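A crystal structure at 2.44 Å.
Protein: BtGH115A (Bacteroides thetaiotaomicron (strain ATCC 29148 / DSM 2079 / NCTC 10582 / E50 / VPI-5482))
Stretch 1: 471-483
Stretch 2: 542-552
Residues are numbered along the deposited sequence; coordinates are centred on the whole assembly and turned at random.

Stretch 1 (471-483) ERELGTSCAKTIL
Stretch 2, residues 542-552: KAASKVPAGRQ

The most distinctive feature of this contact is an arginine side chain that reads the carbonyls at the end of a helix. Arg551 directs the edge of its guanidinium at the last turn of the helix that closes at Glu473: its NE donates a nearly linear hydrogen bond to Glu473 O (2.9 Å, 170° at the hydrogen), and its NH2 lies 2.5 Å from Arg472 O, a very short approach. Both oxygens lie near the guanidinium plane. The carbonyls at the C-terminal end of a helix lack the amide partners available farther back, so a cationic planar group suits this site. The arginine reaches it through an irregular side chain, with chi1 -102°, chi2 109° and chi3 106°, all between wells, and chi4 173°. Its CA-to-CB bond points toward the first stretch.

Residues 471-473 are helical, with phi/psi of -56/-45, -66/-41 and -86/-42. Leu474 breaks the helix at -98/-151, and Gly475 is extended at -103/-178 before the chain enters the next helix. Arg472 (t, t, p, chi4 -165°) points its CA-to-CB bond away from the second stretch and turns to its neighbour instead. It forms a salt bridge with Glu473 (m, m, chi3 -111°), in which Arg472 NE donates to Glu473 OE2 at 2.6 Å and Arg472 NH2 to Glu473 OE1 at 3.1 Å. The side chains of these two residues are thus paired with each other while their main-chain oxygens face Arg551.

Beyond the break, the second helix is anchored by Ala479 N to Gly475 O (3.1 Å) and Ile482 N to Cys478 O (2.9 Å). The register is set where Cys478 CA comes within 6.2 Å of Lys546 CA. Lys546 (p, t, m, p; phi/psi -80/17) points its CA-to-CB bond toward the helix and lays its aliphatic chain along it: CG is 4.1 Å from Cys478 CA, and CE is 3.4 Å from Ser477 O and 3.7 Å from Thr481 CG2. It has the largest area covered in this contact, followed by Arg551.

The apolar part of the contact is small. Cys478, chi1 -175° (t), places SG 3.9 Å from CG2 of Val547 (chi1 167°, t). Roughly one turn after Cys478, Ile482 CD1 packs 4.0 Å from Ala543 CB, and the CA-to-CB bond of Ala543 points toward the helix; the polar Thr481 OG1 lies 3.5 Å from the same Ala543 CB. Ile482 has chi1 -73° (m) and chi2 -34°, and Thr481 chi1 is 110°.

The second stretch begins in a helix at Lys542. Farther along, Lys546 N makes a weak hydrogen bond to Ala543 O (3.1 Å). It extends through Val547 (-104/127) and Pro548 (-55/153, C-gamma exo), whose CD lies 4.3 Å from Gly475 N. A turn follows, closed by Arg551 N to Pro548 O at 3.0 Å. This turn brings Arg551 (-124/21), the N-cap residue of the following helix, back to the first stretch.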

# COMPACT_ATOMS: atom_id res chain seq x y z
N GLU A 471 -12.45 15.34 -4.33
CA GLU A 471 -13.62 15.87 -5.02
C GLU A 471 -14.72 14.85 -5.06
O GLU A 471 -15.85 15.18 -4.75
CB GLU A 471 -13.29 16.37 -6.43
CG GLU A 471 -12.58 17.71 -6.41
CD GLU A 471 -12.26 18.24 -7.78
OE1 GLU A 471 -12.13 17.43 -8.73
OE2 GLU A 471 -12.11 19.48 -7.87
N ARG A 472 -14.39 13.60 -5.41
CA ARG A 472 -15.41 12.52 -5.41
C ARG A 472 -15.96 12.17 -4.00
O ARG A 472 -17.17 11.96 -3.86
CB ARG A 472 -14.91 11.27 -6.16
CG ARG A 472 -15.91 10.17 -6.49
CD ARG A 472 -15.11 8.93 -6.89
NE ARG A 472 -14.64 8.19 -5.70
CZ ARG A 472 -13.70 7.23 -5.64
NH1 ARG A 472 -13.01 6.85 -6.70
NH2 ARG A 472 -13.42 6.65 -4.47
N GLU A 473 -15.11 12.11 -2.98
CA GLU A 473 -15.58 11.62 -1.65
C GLU A 473 -16.21 12.72 -0.78
O GLU A 473 -17.24 12.50 -0.12
CB GLU A 473 -14.50 10.85 -0.88
CG GLU A 473 -13.76 9.72 -1.61
CD GLU A 473 -14.64 8.64 -2.26
OE1 GLU A 473 -14.64 7.52 -1.79
OE2 GLU A 473 -15.28 8.88 -3.30
N LEU A 474 -15.60 13.89 -0.79
CA LEU A 474 -16.19 15.07 -0.16
C LEU A 474 -16.85 15.84 -1.30
O LEU A 474 -17.27 15.21 -2.27
CB LEU A 474 -15.10 15.83 0.57
CG LEU A 474 -14.00 14.88 1.06
CD1 LEU A 474 -12.68 15.63 1.23
CD2 LEU A 474 -14.37 14.09 2.31
N GLY A 475 -16.99 17.14 -1.26
CA GLY A 475 -17.44 17.77 -2.52
C GLY A 475 -16.32 18.46 -3.26
O GLY A 475 -15.18 18.46 -2.83
N THR A 476 -16.64 19.07 -4.39
CA THR A 476 -15.73 20.01 -5.04
C THR A 476 -15.30 21.18 -4.12
O THR A 476 -14.12 21.56 -4.10
CB THR A 476 -16.36 20.53 -6.33
OG1 THR A 476 -16.43 19.43 -7.24
CG2 THR A 476 -15.52 21.63 -6.94
N SER A 477 -16.24 21.71 -3.34
CA SER A 477 -15.97 22.92 -2.56
C SER A 477 -15.11 22.63 -1.32
O SER A 477 -14.30 23.47 -0.91
CB SER A 477 -17.28 23.76 -2.30
OG SER A 477 -17.87 23.65 -1.00
N CYS A 478 -15.27 21.43 -0.75
CA CYS A 478 -14.49 20.94 0.38
C CYS A 478 -13.09 20.62 -0.10
O CYS A 478 -12.11 21.03 0.50
CB CYS A 478 -15.14 19.70 0.96
SG CYS A 478 -14.36 19.07 2.48
N ALA A 479 -13.01 19.92 -1.23
CA ALA A 479 -11.76 19.50 -1.83
C ALA A 479 -10.90 20.67 -2.32
O ALA A 479 -9.71 20.51 -2.58
CB ALA A 479 -12.03 18.55 -2.96
N LYS A 480 -11.52 21.83 -2.44
CA LYS A 480 -10.81 23.03 -2.87
C LYS A 480 -9.96 23.52 -1.71
O LYS A 480 -8.87 24.06 -1.91
CB LYS A 480 -11.82 24.12 -3.30
CG LYS A 480 -11.32 25.08 -4.38
CD LYS A 480 -12.30 26.25 -4.48
CE LYS A 480 -11.63 27.60 -4.76
NZ LYS A 480 -11.97 28.13 -6.11
N THR A 481 -10.45 23.31 -0.51
CA THR A 481 -9.70 23.76 0.64
C THR A 481 -8.78 22.61 1.12
O THR A 481 -7.65 22.84 1.57
CB THR A 481 -10.60 24.40 1.76
OG1 THR A 481 -10.66 23.56 2.91
CG2 THR A 481 -12.07 24.70 1.26
N ILE A 482 -9.24 21.37 0.93
CA ILE A 482 -8.65 20.21 1.57
C ILE A 482 -7.45 19.59 0.82
O ILE A 482 -6.58 19.00 1.46
CB ILE A 482 -9.76 19.18 1.94
CG1 ILE A 482 -10.58 19.67 3.14
CG2 ILE A 482 -9.22 17.79 2.23
CD1 ILE A 482 -9.83 20.48 4.19
N LEU A 483 -7.40 19.73 -0.50
CA LEU A 483 -6.33 19.17 -1.32
C LEU A 483 -4.94 19.53 -0.81
O LEU A 483 -4.09 18.66 -0.70
CB LEU A 483 -6.47 19.53 -2.83
CG LEU A 483 -5.27 19.33 -3.80
CD1 LEU A 483 -4.77 17.89 -3.90
CD2 LEU A 483 -5.65 19.80 -5.17
N LYS A 542 -12.62 24.31 10.04
CA LYS A 542 -13.45 25.27 9.31
C LYS A 542 -14.20 24.62 8.16
O LYS A 542 -15.39 24.90 8.00
CB LYS A 542 -12.65 26.48 8.80
CG LYS A 542 -12.05 27.38 9.89
CD LYS A 542 -11.66 28.75 9.31
CE LYS A 542 -10.18 29.10 9.45
NZ LYS A 542 -9.83 29.87 10.68
N ALA A 543 -13.54 23.75 7.39
CA ALA A 543 -14.15 23.15 6.19
C ALA A 543 -15.23 22.08 6.51
O ALA A 543 -15.99 21.73 5.62
CB ALA A 543 -13.09 22.62 5.25
N ALA A 544 -15.30 21.63 7.78
CA ALA A 544 -16.28 20.66 8.30
C ALA A 544 -17.75 20.94 7.98
O ALA A 544 -18.47 20.03 7.55
CB ALA A 544 -16.11 20.50 9.80
N SER A 545 -18.19 22.18 8.20
CA SER A 545 -19.59 22.56 7.92
C SER A 545 -19.90 22.73 6.40
O SER A 545 -21.04 22.63 6.01
CB SER A 545 -20.04 23.74 8.79
OG SER A 545 -19.06 24.77 8.79
N LYS A 546 -18.88 22.93 5.57
CA LYS A 546 -19.04 22.90 4.09
C LYS A 546 -19.10 21.46 3.41
O LYS A 546 -18.93 21.30 2.18
CB LYS A 546 -18.02 23.85 3.41
CG LYS A 546 -16.64 23.26 3.03
CD LYS A 546 -15.53 24.30 2.83
CE LYS A 546 -15.73 25.22 1.63
NZ LYS A 546 -16.78 26.25 1.83
N VAL A 547 -19.36 20.45 4.24
CA VAL A 547 -19.33 19.04 3.85
C VAL A 547 -20.77 18.60 3.72
O VAL A 547 -21.50 18.74 4.70
CB VAL A 547 -18.64 18.19 4.96
CG1 VAL A 547 -18.86 16.70 4.77
CG2 VAL A 547 -17.15 18.52 5.09
N PRO A 548 -21.17 18.01 2.56
CA PRO A 548 -22.59 17.58 2.34
C PRO A 548 -23.12 16.64 3.43
O PRO A 548 -22.34 15.95 4.08
CB PRO A 548 -22.54 16.87 0.96
CG PRO A 548 -21.29 17.36 0.30
CD PRO A 548 -20.31 17.65 1.41
N ALA A 549 -24.43 16.64 3.65
CA ALA A 549 -25.03 15.95 4.82
C ALA A 549 -24.75 14.43 4.88
O ALA A 549 -24.46 13.87 5.98
CB ALA A 549 -26.54 16.22 4.89
N GLY A 550 -24.83 13.77 3.72
CA GLY A 550 -24.51 12.35 3.63
C GLY A 550 -23.02 11.98 3.73
O GLY A 550 -22.68 10.81 3.68
N ARG A 551 -22.14 12.98 3.90
CA ARG A 551 -20.70 12.74 3.88
C ARG A 551 -19.84 13.18 5.10
O ARG A 551 -18.62 13.31 4.99
CB ARG A 551 -20.11 13.04 2.48
CG ARG A 551 -19.88 11.72 1.73
CD ARG A 551 -20.82 11.40 0.57
NE ARG A 551 -20.01 11.63 -0.61
CZ ARG A 551 -20.32 11.37 -1.86
NH1 ARG A 551 -21.48 10.82 -2.19
NH2 ARG A 551 -19.42 11.67 -2.79
N GLN A 552 -20.49 13.36 6.26
CA GLN A 552 -19.85 13.90 7.48
C GLN A 552 -19.01 12.85 8.16
O GLN A 552 -17.94 13.16 8.70
CB GLN A 552 -20.87 14.45 8.50
CG GLN A 552 -21.65 15.69 8.07
CD GLN A 552 -20.82 16.98 8.12
OE1 GLN A 552 -19.83 17.09 8.89
NE2 GLN A 552 -21.22 17.96 7.29